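Local coordinates for protein flavodoxin (Fusobacterium nucleatum, PDB 6OHK) that binds flavin mononucleotide and, as a flavodoxin, probably serves as a low-potential electron donor to several redox enzymes, at residues Y59-A64 with G97-G102; K35-K40 with E47-L52. The protein carries 1 engineered substitution. All coordinates share one frame; numbering follows the deposited sequence.

Contact 1. Residues Y59-A64 with G97-G102; sequences YQVGEA and GESFCG. With FMN (flavin mononucleotide), chain B.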
# COMPACT_ATOMS: atom_id res chain seq x y z
N TYR A 59 -12.48 4.37 0.37
CA TYR A 59 -13.72 5.13 0.24
C TYR A 59 -14.74 4.23 -0.44
O TYR A 59 -14.42 3.16 -0.95
CB TYR A 59 -13.49 6.41 -0.57
CG TYR A 59 -12.73 7.46 0.20
CD1 TYR A 59 -13.37 8.19 1.19
CD2 TYR A 59 -11.36 7.66 0.04
CE1 TYR A 59 -12.70 9.10 1.94
CE2 TYR A 59 -10.69 8.59 0.78
CZ TYR A 59 -11.36 9.31 1.73
OH TYR A 59 -10.77 10.25 2.54
N GLN A 60 -16.01 4.67 -0.45
CA GLN A 60 -17.04 4.01 -1.29
C GLN A 60 -17.15 2.51 -1.01
O GLN A 60 -17.17 1.68 -1.93
CB GLN A 60 -16.76 4.25 -2.77
CG GLN A 60 -16.83 5.68 -3.20
CD GLN A 60 -18.26 6.19 -3.31
OE1 GLN A 60 -19.15 5.47 -3.77
NE2 GLN A 60 -18.48 7.43 -2.89
N VAL A 61 -17.20 2.15 0.26
CA VAL A 61 -17.44 0.76 0.66
C VAL A 61 -16.34 -0.14 0.13
O VAL A 61 -16.59 -1.12 -0.59
CB VAL A 61 -18.84 0.25 0.25
CG1 VAL A 61 -19.21 -0.94 1.13
CG2 VAL A 61 -19.88 1.35 0.38
N GLY A 62 -15.12 0.15 0.52
CA GLY A 62 -14.01 -0.72 0.26
C GLY A 62 -13.27 -0.47 -1.04
O GLY A 62 -12.40 -1.28 -1.40
N GLU A 63 -13.52 0.62 -1.71
CA GLU A 63 -12.75 0.97 -2.90
C GLU A 63 -11.49 1.72 -2.51
O GLU A 63 -11.37 2.28 -1.42
CB GLU A 63 -13.57 1.84 -3.86
CG GLU A 63 -14.74 1.11 -4.47
CD GLU A 63 -15.48 1.95 -5.50
OE1 GLU A 63 -15.12 3.11 -5.74
OE2 GLU A 63 -16.48 1.44 -6.06
N ALA A 64 -10.54 1.76 -3.44
CA ALA A 64 -9.41 2.67 -3.32
C ALA A 64 -9.88 4.09 -3.62
O ALA A 64 -11.01 4.32 -4.05
CB ALA A 64 -8.31 2.24 -4.28
N GLY A 97 -16.84 -1.93 9.34
CA GLY A 97 -16.53 -3.26 9.82
C GLY A 97 -16.50 -4.34 8.77
O GLY A 97 -16.06 -5.44 9.09
N GLU A 98 -16.97 -4.07 7.56
CA GLU A 98 -16.89 -5.03 6.47
C GLU A 98 -16.03 -4.54 5.32
O GLU A 98 -15.95 -5.23 4.30
CB GLU A 98 -18.27 -5.42 5.91
CG GLU A 98 -19.18 -5.99 6.96
CD GLU A 98 -20.43 -6.62 6.37
OE1 GLU A 98 -21.53 -6.36 6.89
OE2 GLU A 98 -20.30 -7.37 5.37
N SER A 99 -15.34 -3.40 5.46
CA SER A 99 -14.58 -2.87 4.32
C SER A 99 -13.32 -2.16 4.77
O SER A 99 -12.82 -1.29 4.04
CB SER A 99 -15.43 -1.98 3.43
OG SER A 99 -15.93 -0.84 4.10
N PHE A 100 -12.79 -2.50 5.92
CA PHE A 100 -11.61 -1.81 6.42
C PHE A 100 -10.42 -2.01 5.50
O PHE A 100 -9.99 -3.14 5.24
CB PHE A 100 -11.27 -2.34 7.81
CG PHE A 100 -9.99 -1.82 8.39
CD1 PHE A 100 -9.78 -0.46 8.58
CD2 PHE A 100 -9.00 -2.68 8.80
CE1 PHE A 100 -8.61 0.02 9.13
CE2 PHE A 100 -7.83 -2.21 9.34
CZ PHE A 100 -7.65 -0.87 9.51
N CYS A 101 -9.85 -0.89 5.05
CA CYS A 101 -8.71 -0.92 4.13
C CYS A 101 -8.98 -1.75 2.89
O CYS A 101 -8.06 -2.30 2.27
CB CYS A 101 -7.40 -1.36 4.81
SG CYS A 101 -6.72 -0.14 5.92
N GLY A 102 -10.24 -1.82 2.46
CA GLY A 102 -10.59 -2.64 1.32
C GLY A 102 -9.94 -2.23 0.03
O GLY A 102 -9.83 -3.05 -0.89
N1 FMN B . -12.28 3.45 5.68
C2 FMN B . -12.31 2.06 5.48
O2 FMN B . -11.56 1.34 6.04
N3 FMN B . -13.32 1.54 4.59
C4 FMN B . -14.25 2.29 3.93
O4 FMN B . -15.04 1.72 3.20
C4A FMN B . -14.21 3.69 4.17
N5 FMN B . -15.15 4.50 3.53
C5A FMN B . -15.10 5.88 3.87
C6 FMN B . -16.10 6.72 3.36
C7 FMN B . -16.08 8.07 3.64
C7M FMN B . -17.18 8.89 2.95
C8 FMN B . -15.13 8.59 4.52
C8M FMN B . -15.12 10.08 4.77
C9 FMN B . -14.14 7.75 5.03
C9A FMN B . -14.15 6.42 4.73
N10 FMN B . -13.11 5.56 5.28
C10 FMN B . -13.21 4.21 5.02
C1' FMN B . -12.07 6.10 6.16
C2' FMN B . -10.95 6.81 5.35
O2' FMN B . -10.32 5.94 4.43
C3' FMN B . -9.87 7.31 6.33
O3' FMN B . -10.45 8.35 7.09
C4' FMN B . -8.56 7.78 5.72
O4' FMN B . -7.65 8.05 6.78
C5' FMN B . -8.71 9.02 4.84
O5' FMN B . -7.47 9.24 4.19
P FMN B . -7.21 10.61 3.39
O1P FMN B . -5.79 10.45 2.89
O2P FMN B . -8.20 10.77 2.29
O3P FMN B . -7.33 11.75 4.41
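This is a backbone-to-backbone contact between two cofactor-binding loops, one running from strand 51-59 into the short strand 63-64, the other leading into helix 103-113. The CA atoms of Gly-62 and Gly-102 lie 4.1 Å apart, an approach that the lack of side chains at both residues permits. Gly-62 also has a positive phi (91°), a conformation suited to glycine. Its N is 3.6 Å from Ser-99 CB, and the segments 59-64 and 97-102 share no direct hydrogen bond. Their common partner is the flavin. Gly-62 N donates to FMN O4 with a rather bent N-H...O angle of 137°, and in one of its two conformers Ser-99 OG can add a second donor to that oxygen, so this bond is less certain. The opposite polarity is read by Ser-99 O, which accepts from FMN N3 at 2.9 Å in a nearly straight bond. Cys-101 N then donates to FMN O2 over 3.0 Å. A type II turn from Ser-99 to Gly-102, closed by Gly-102 N to Ser-99 O, holds these two backbone groups in place. The benzenoid end of the flavin is met by Tyr-59, whose CE1 comes within 3.6 Å of FMN C8. At the ring's far edge, with the phosphate oxygen in the ring plane, Tyr-59 OH donates to FMN O2P at 2.6 Å, so one side chain touches both ends of the cofactor. Thr-15, Thr-17 and Thr-18 hydroxyls also bond to FMN. Paired loops that clasp the isoalloxazine and bond its pyrimidine edge largely through main-chain groups are characteristic of the flavodoxin FMN site.

Contact 2. Residues K35-K40 with E47-L52; sequences KTFNVK and ENFENL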
# COMPACT_ATOMS: atom_id res chain seq x y z
N LYS A 35 11.39 7.58 -4.92
CA LYS A 35 10.74 8.66 -5.66
C LYS A 35 9.25 8.53 -5.39
O LYS A 35 8.72 7.41 -5.43
CB LYS A 35 10.98 8.51 -7.16
CG LYS A 35 12.34 8.83 -7.69
CD LYS A 35 12.14 9.59 -9.04
CE LYS A 35 11.49 10.98 -8.87
NZ LYS A 35 10.65 11.46 -10.05
N THR A 36 8.58 9.64 -5.13
CA THR A 36 7.19 9.63 -4.68
C THR A 36 6.31 10.32 -5.70
O THR A 36 6.68 11.37 -6.25
CB THR A 36 7.08 10.31 -3.33
OG1 THR A 36 7.94 9.58 -2.43
CG2 THR A 36 5.67 10.34 -2.80
N PHE A 37 5.12 9.77 -5.91
CA PHE A 37 4.19 10.21 -6.93
C PHE A 37 2.78 10.17 -6.38
O PHE A 37 2.41 9.23 -5.67
CB PHE A 37 4.21 9.26 -8.13
CG PHE A 37 5.56 9.08 -8.76
CD1 PHE A 37 6.45 8.16 -8.24
CD2 PHE A 37 5.93 9.82 -9.86
CE1 PHE A 37 7.71 7.97 -8.80
CE2 PHE A 37 7.16 9.62 -10.44
CZ PHE A 37 8.06 8.68 -9.91
N ASN A 38 1.99 11.19 -6.70
CA ASN A 38 0.57 11.23 -6.41
C ASN A 38 -0.17 10.80 -7.65
O ASN A 38 -0.04 11.43 -8.70
CB ASN A 38 0.17 12.66 -6.00
CG ASN A 38 -1.26 12.78 -5.55
OD1 ASN A 38 -2.15 12.11 -6.01
ND2 ASN A 38 -1.48 13.72 -4.61
N VAL A 39 -0.94 9.72 -7.56
CA VAL A 39 -1.57 9.13 -8.74
C VAL A 39 -2.71 9.97 -9.30
O VAL A 39 -3.24 9.62 -10.37
CB VAL A 39 -1.97 7.66 -8.52
CG1 VAL A 39 -0.73 6.85 -8.20
CG2 VAL A 39 -3.04 7.50 -7.47
N LYS A 40 -3.04 11.09 -8.67
CA LYS A 40 -3.86 12.06 -9.40
C LYS A 40 -3.16 12.51 -10.67
O LYS A 40 -3.83 13.03 -11.57
CB LYS A 40 -4.21 13.26 -8.54
CG LYS A 40 -3.13 14.22 -8.27
CD LYS A 40 -3.68 15.20 -7.22
CE LYS A 40 -2.79 16.33 -6.91
NZ LYS A 40 -3.55 17.37 -6.10
N GLU A 47 5.73 1.60 -14.07
CA GLU A 47 6.53 0.74 -14.94
C GLU A 47 8.03 0.87 -14.67
O GLU A 47 8.79 -0.07 -14.95
CB GLU A 47 6.25 1.09 -16.40
CG GLU A 47 6.28 -0.03 -17.42
CD GLU A 47 5.50 0.38 -18.67
OE1 GLU A 47 4.46 -0.24 -18.97
OE2 GLU A 47 5.92 1.37 -19.31
N ASN A 48 8.47 2.02 -14.17
CA ASN A 48 9.89 2.37 -14.08
C ASN A 48 10.60 1.82 -12.86
O ASN A 48 11.82 2.02 -12.75
CB ASN A 48 10.02 3.89 -14.06
CG ASN A 48 9.51 4.53 -15.33
OD1 ASN A 48 9.42 3.88 -16.37
ND2 ASN A 48 9.18 5.81 -15.24
N PHE A 49 9.91 1.15 -11.93
CA PHE A 49 10.50 0.71 -10.69
C PHE A 49 10.32 -0.78 -10.54
O PHE A 49 9.29 -1.36 -10.90
CB PHE A 49 9.81 1.41 -9.51
CG PHE A 49 9.96 2.89 -9.56
CD1 PHE A 49 11.06 3.49 -9.03
CD2 PHE A 49 9.04 3.68 -10.23
CE1 PHE A 49 11.26 4.84 -9.12
CE2 PHE A 49 9.22 5.01 -10.34
CZ PHE A 49 10.32 5.61 -9.80
N GLU A 50 11.31 -1.41 -9.91
CA GLU A 50 11.21 -2.81 -9.52
C GLU A 50 10.72 -2.98 -8.11
O GLU A 50 10.22 -4.05 -7.78
CB GLU A 50 12.56 -3.52 -9.69
CG GLU A 50 13.07 -3.46 -11.17
CD GLU A 50 14.29 -4.34 -11.43
OE1 GLU A 50 14.59 -5.23 -10.61
OE2 GLU A 50 14.95 -4.12 -12.47
N ASN A 51 10.94 -1.99 -7.26
CA ASN A 51 10.49 -1.99 -5.89
C ASN A 51 9.43 -0.92 -5.77
O ASN A 51 9.67 0.23 -6.15
CB ASN A 51 11.65 -1.62 -4.96
CG ASN A 51 12.77 -2.62 -5.00
OD1 ASN A 51 12.53 -3.81 -5.17
ND2 ASN A 51 14.01 -2.15 -4.81
N LEU A 52 8.25 -1.27 -5.25
CA LEU A 52 7.10 -0.37 -5.20
C LEU A 52 6.42 -0.42 -3.86
O LEU A 52 6.29 -1.48 -3.24
CB LEU A 52 6.08 -0.81 -6.25
CG LEU A 52 6.46 -0.55 -7.70
CD1 LEU A 52 5.58 -1.37 -8.63
CD2 LEU A 52 6.33 0.92 -8.05
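Phe-37 and Phe-49 touch at their edges, with neither ring stacked on the other. Phe-49 CZ sits at the edge of the Phe-37 ring, near its plane and 3.7 Å from CE1, while Phe-10 stacks with Phe-37. Seen from Phe-49, both Phe-37 CE1 and Lys-35 CB arrive obliquely. The ring centroids are 5.7 Å apart and the planes are inclined at 66°, too steep for a parallel stack; since neither ring lies over the other, the pair is not T-shaped either. Lys-35 contributes only the root of its side chain: CB is 4.0 Å from Phe-49 CZ, after which the chain bends at chi2 and chi3 and carries its amine away. With CG anti to the carbonyl carbon in both phenylalanines (chi1 -57° for Phe-37), each ring is placed toward the other segment. The backbones stay apart, the nearest CA atoms, of Lys-35 and Phe-49, being 9.4 Å from each other, so contact is made by side chains alone. That gap reflects the topology of the flavodoxin-like sheet, in which strand 7-11 lies between, and parallel to, strands 34-38 and 51-59; the chain crosses over it without a helix between the two segments. An Asx turn starts the departure from strand 34-38, Asn-38 OD1 accepting from Lys-40 N at 3.0 Å. On the returning side, Lys-83 NZ bonds to the carbonyl oxygens of Glu-47 and Phe-49, and Asn-51 ND2 donates to Lys-5 O.

In the fold
Contact 2 comes first in the sequence, and strand 51-59 leads from it to contact 1: it begins within 47-52 and ends at Tyr-59, the first residue of contact 1. The two lie on opposite sides of the chain's centre, with their own centres 23 Å apart and nearest atoms about 8 Å apart, so they do not touch. Contact 1 holds six residues of the FMN pocket. Contact 2 holds none, the side chain of Phe-37 being about 12 Å from those of the FMN-binding residues Thr-13 and Thr-18. Both reach the same sheet, through strands 51-59 and 63-64, which are neighbours in it.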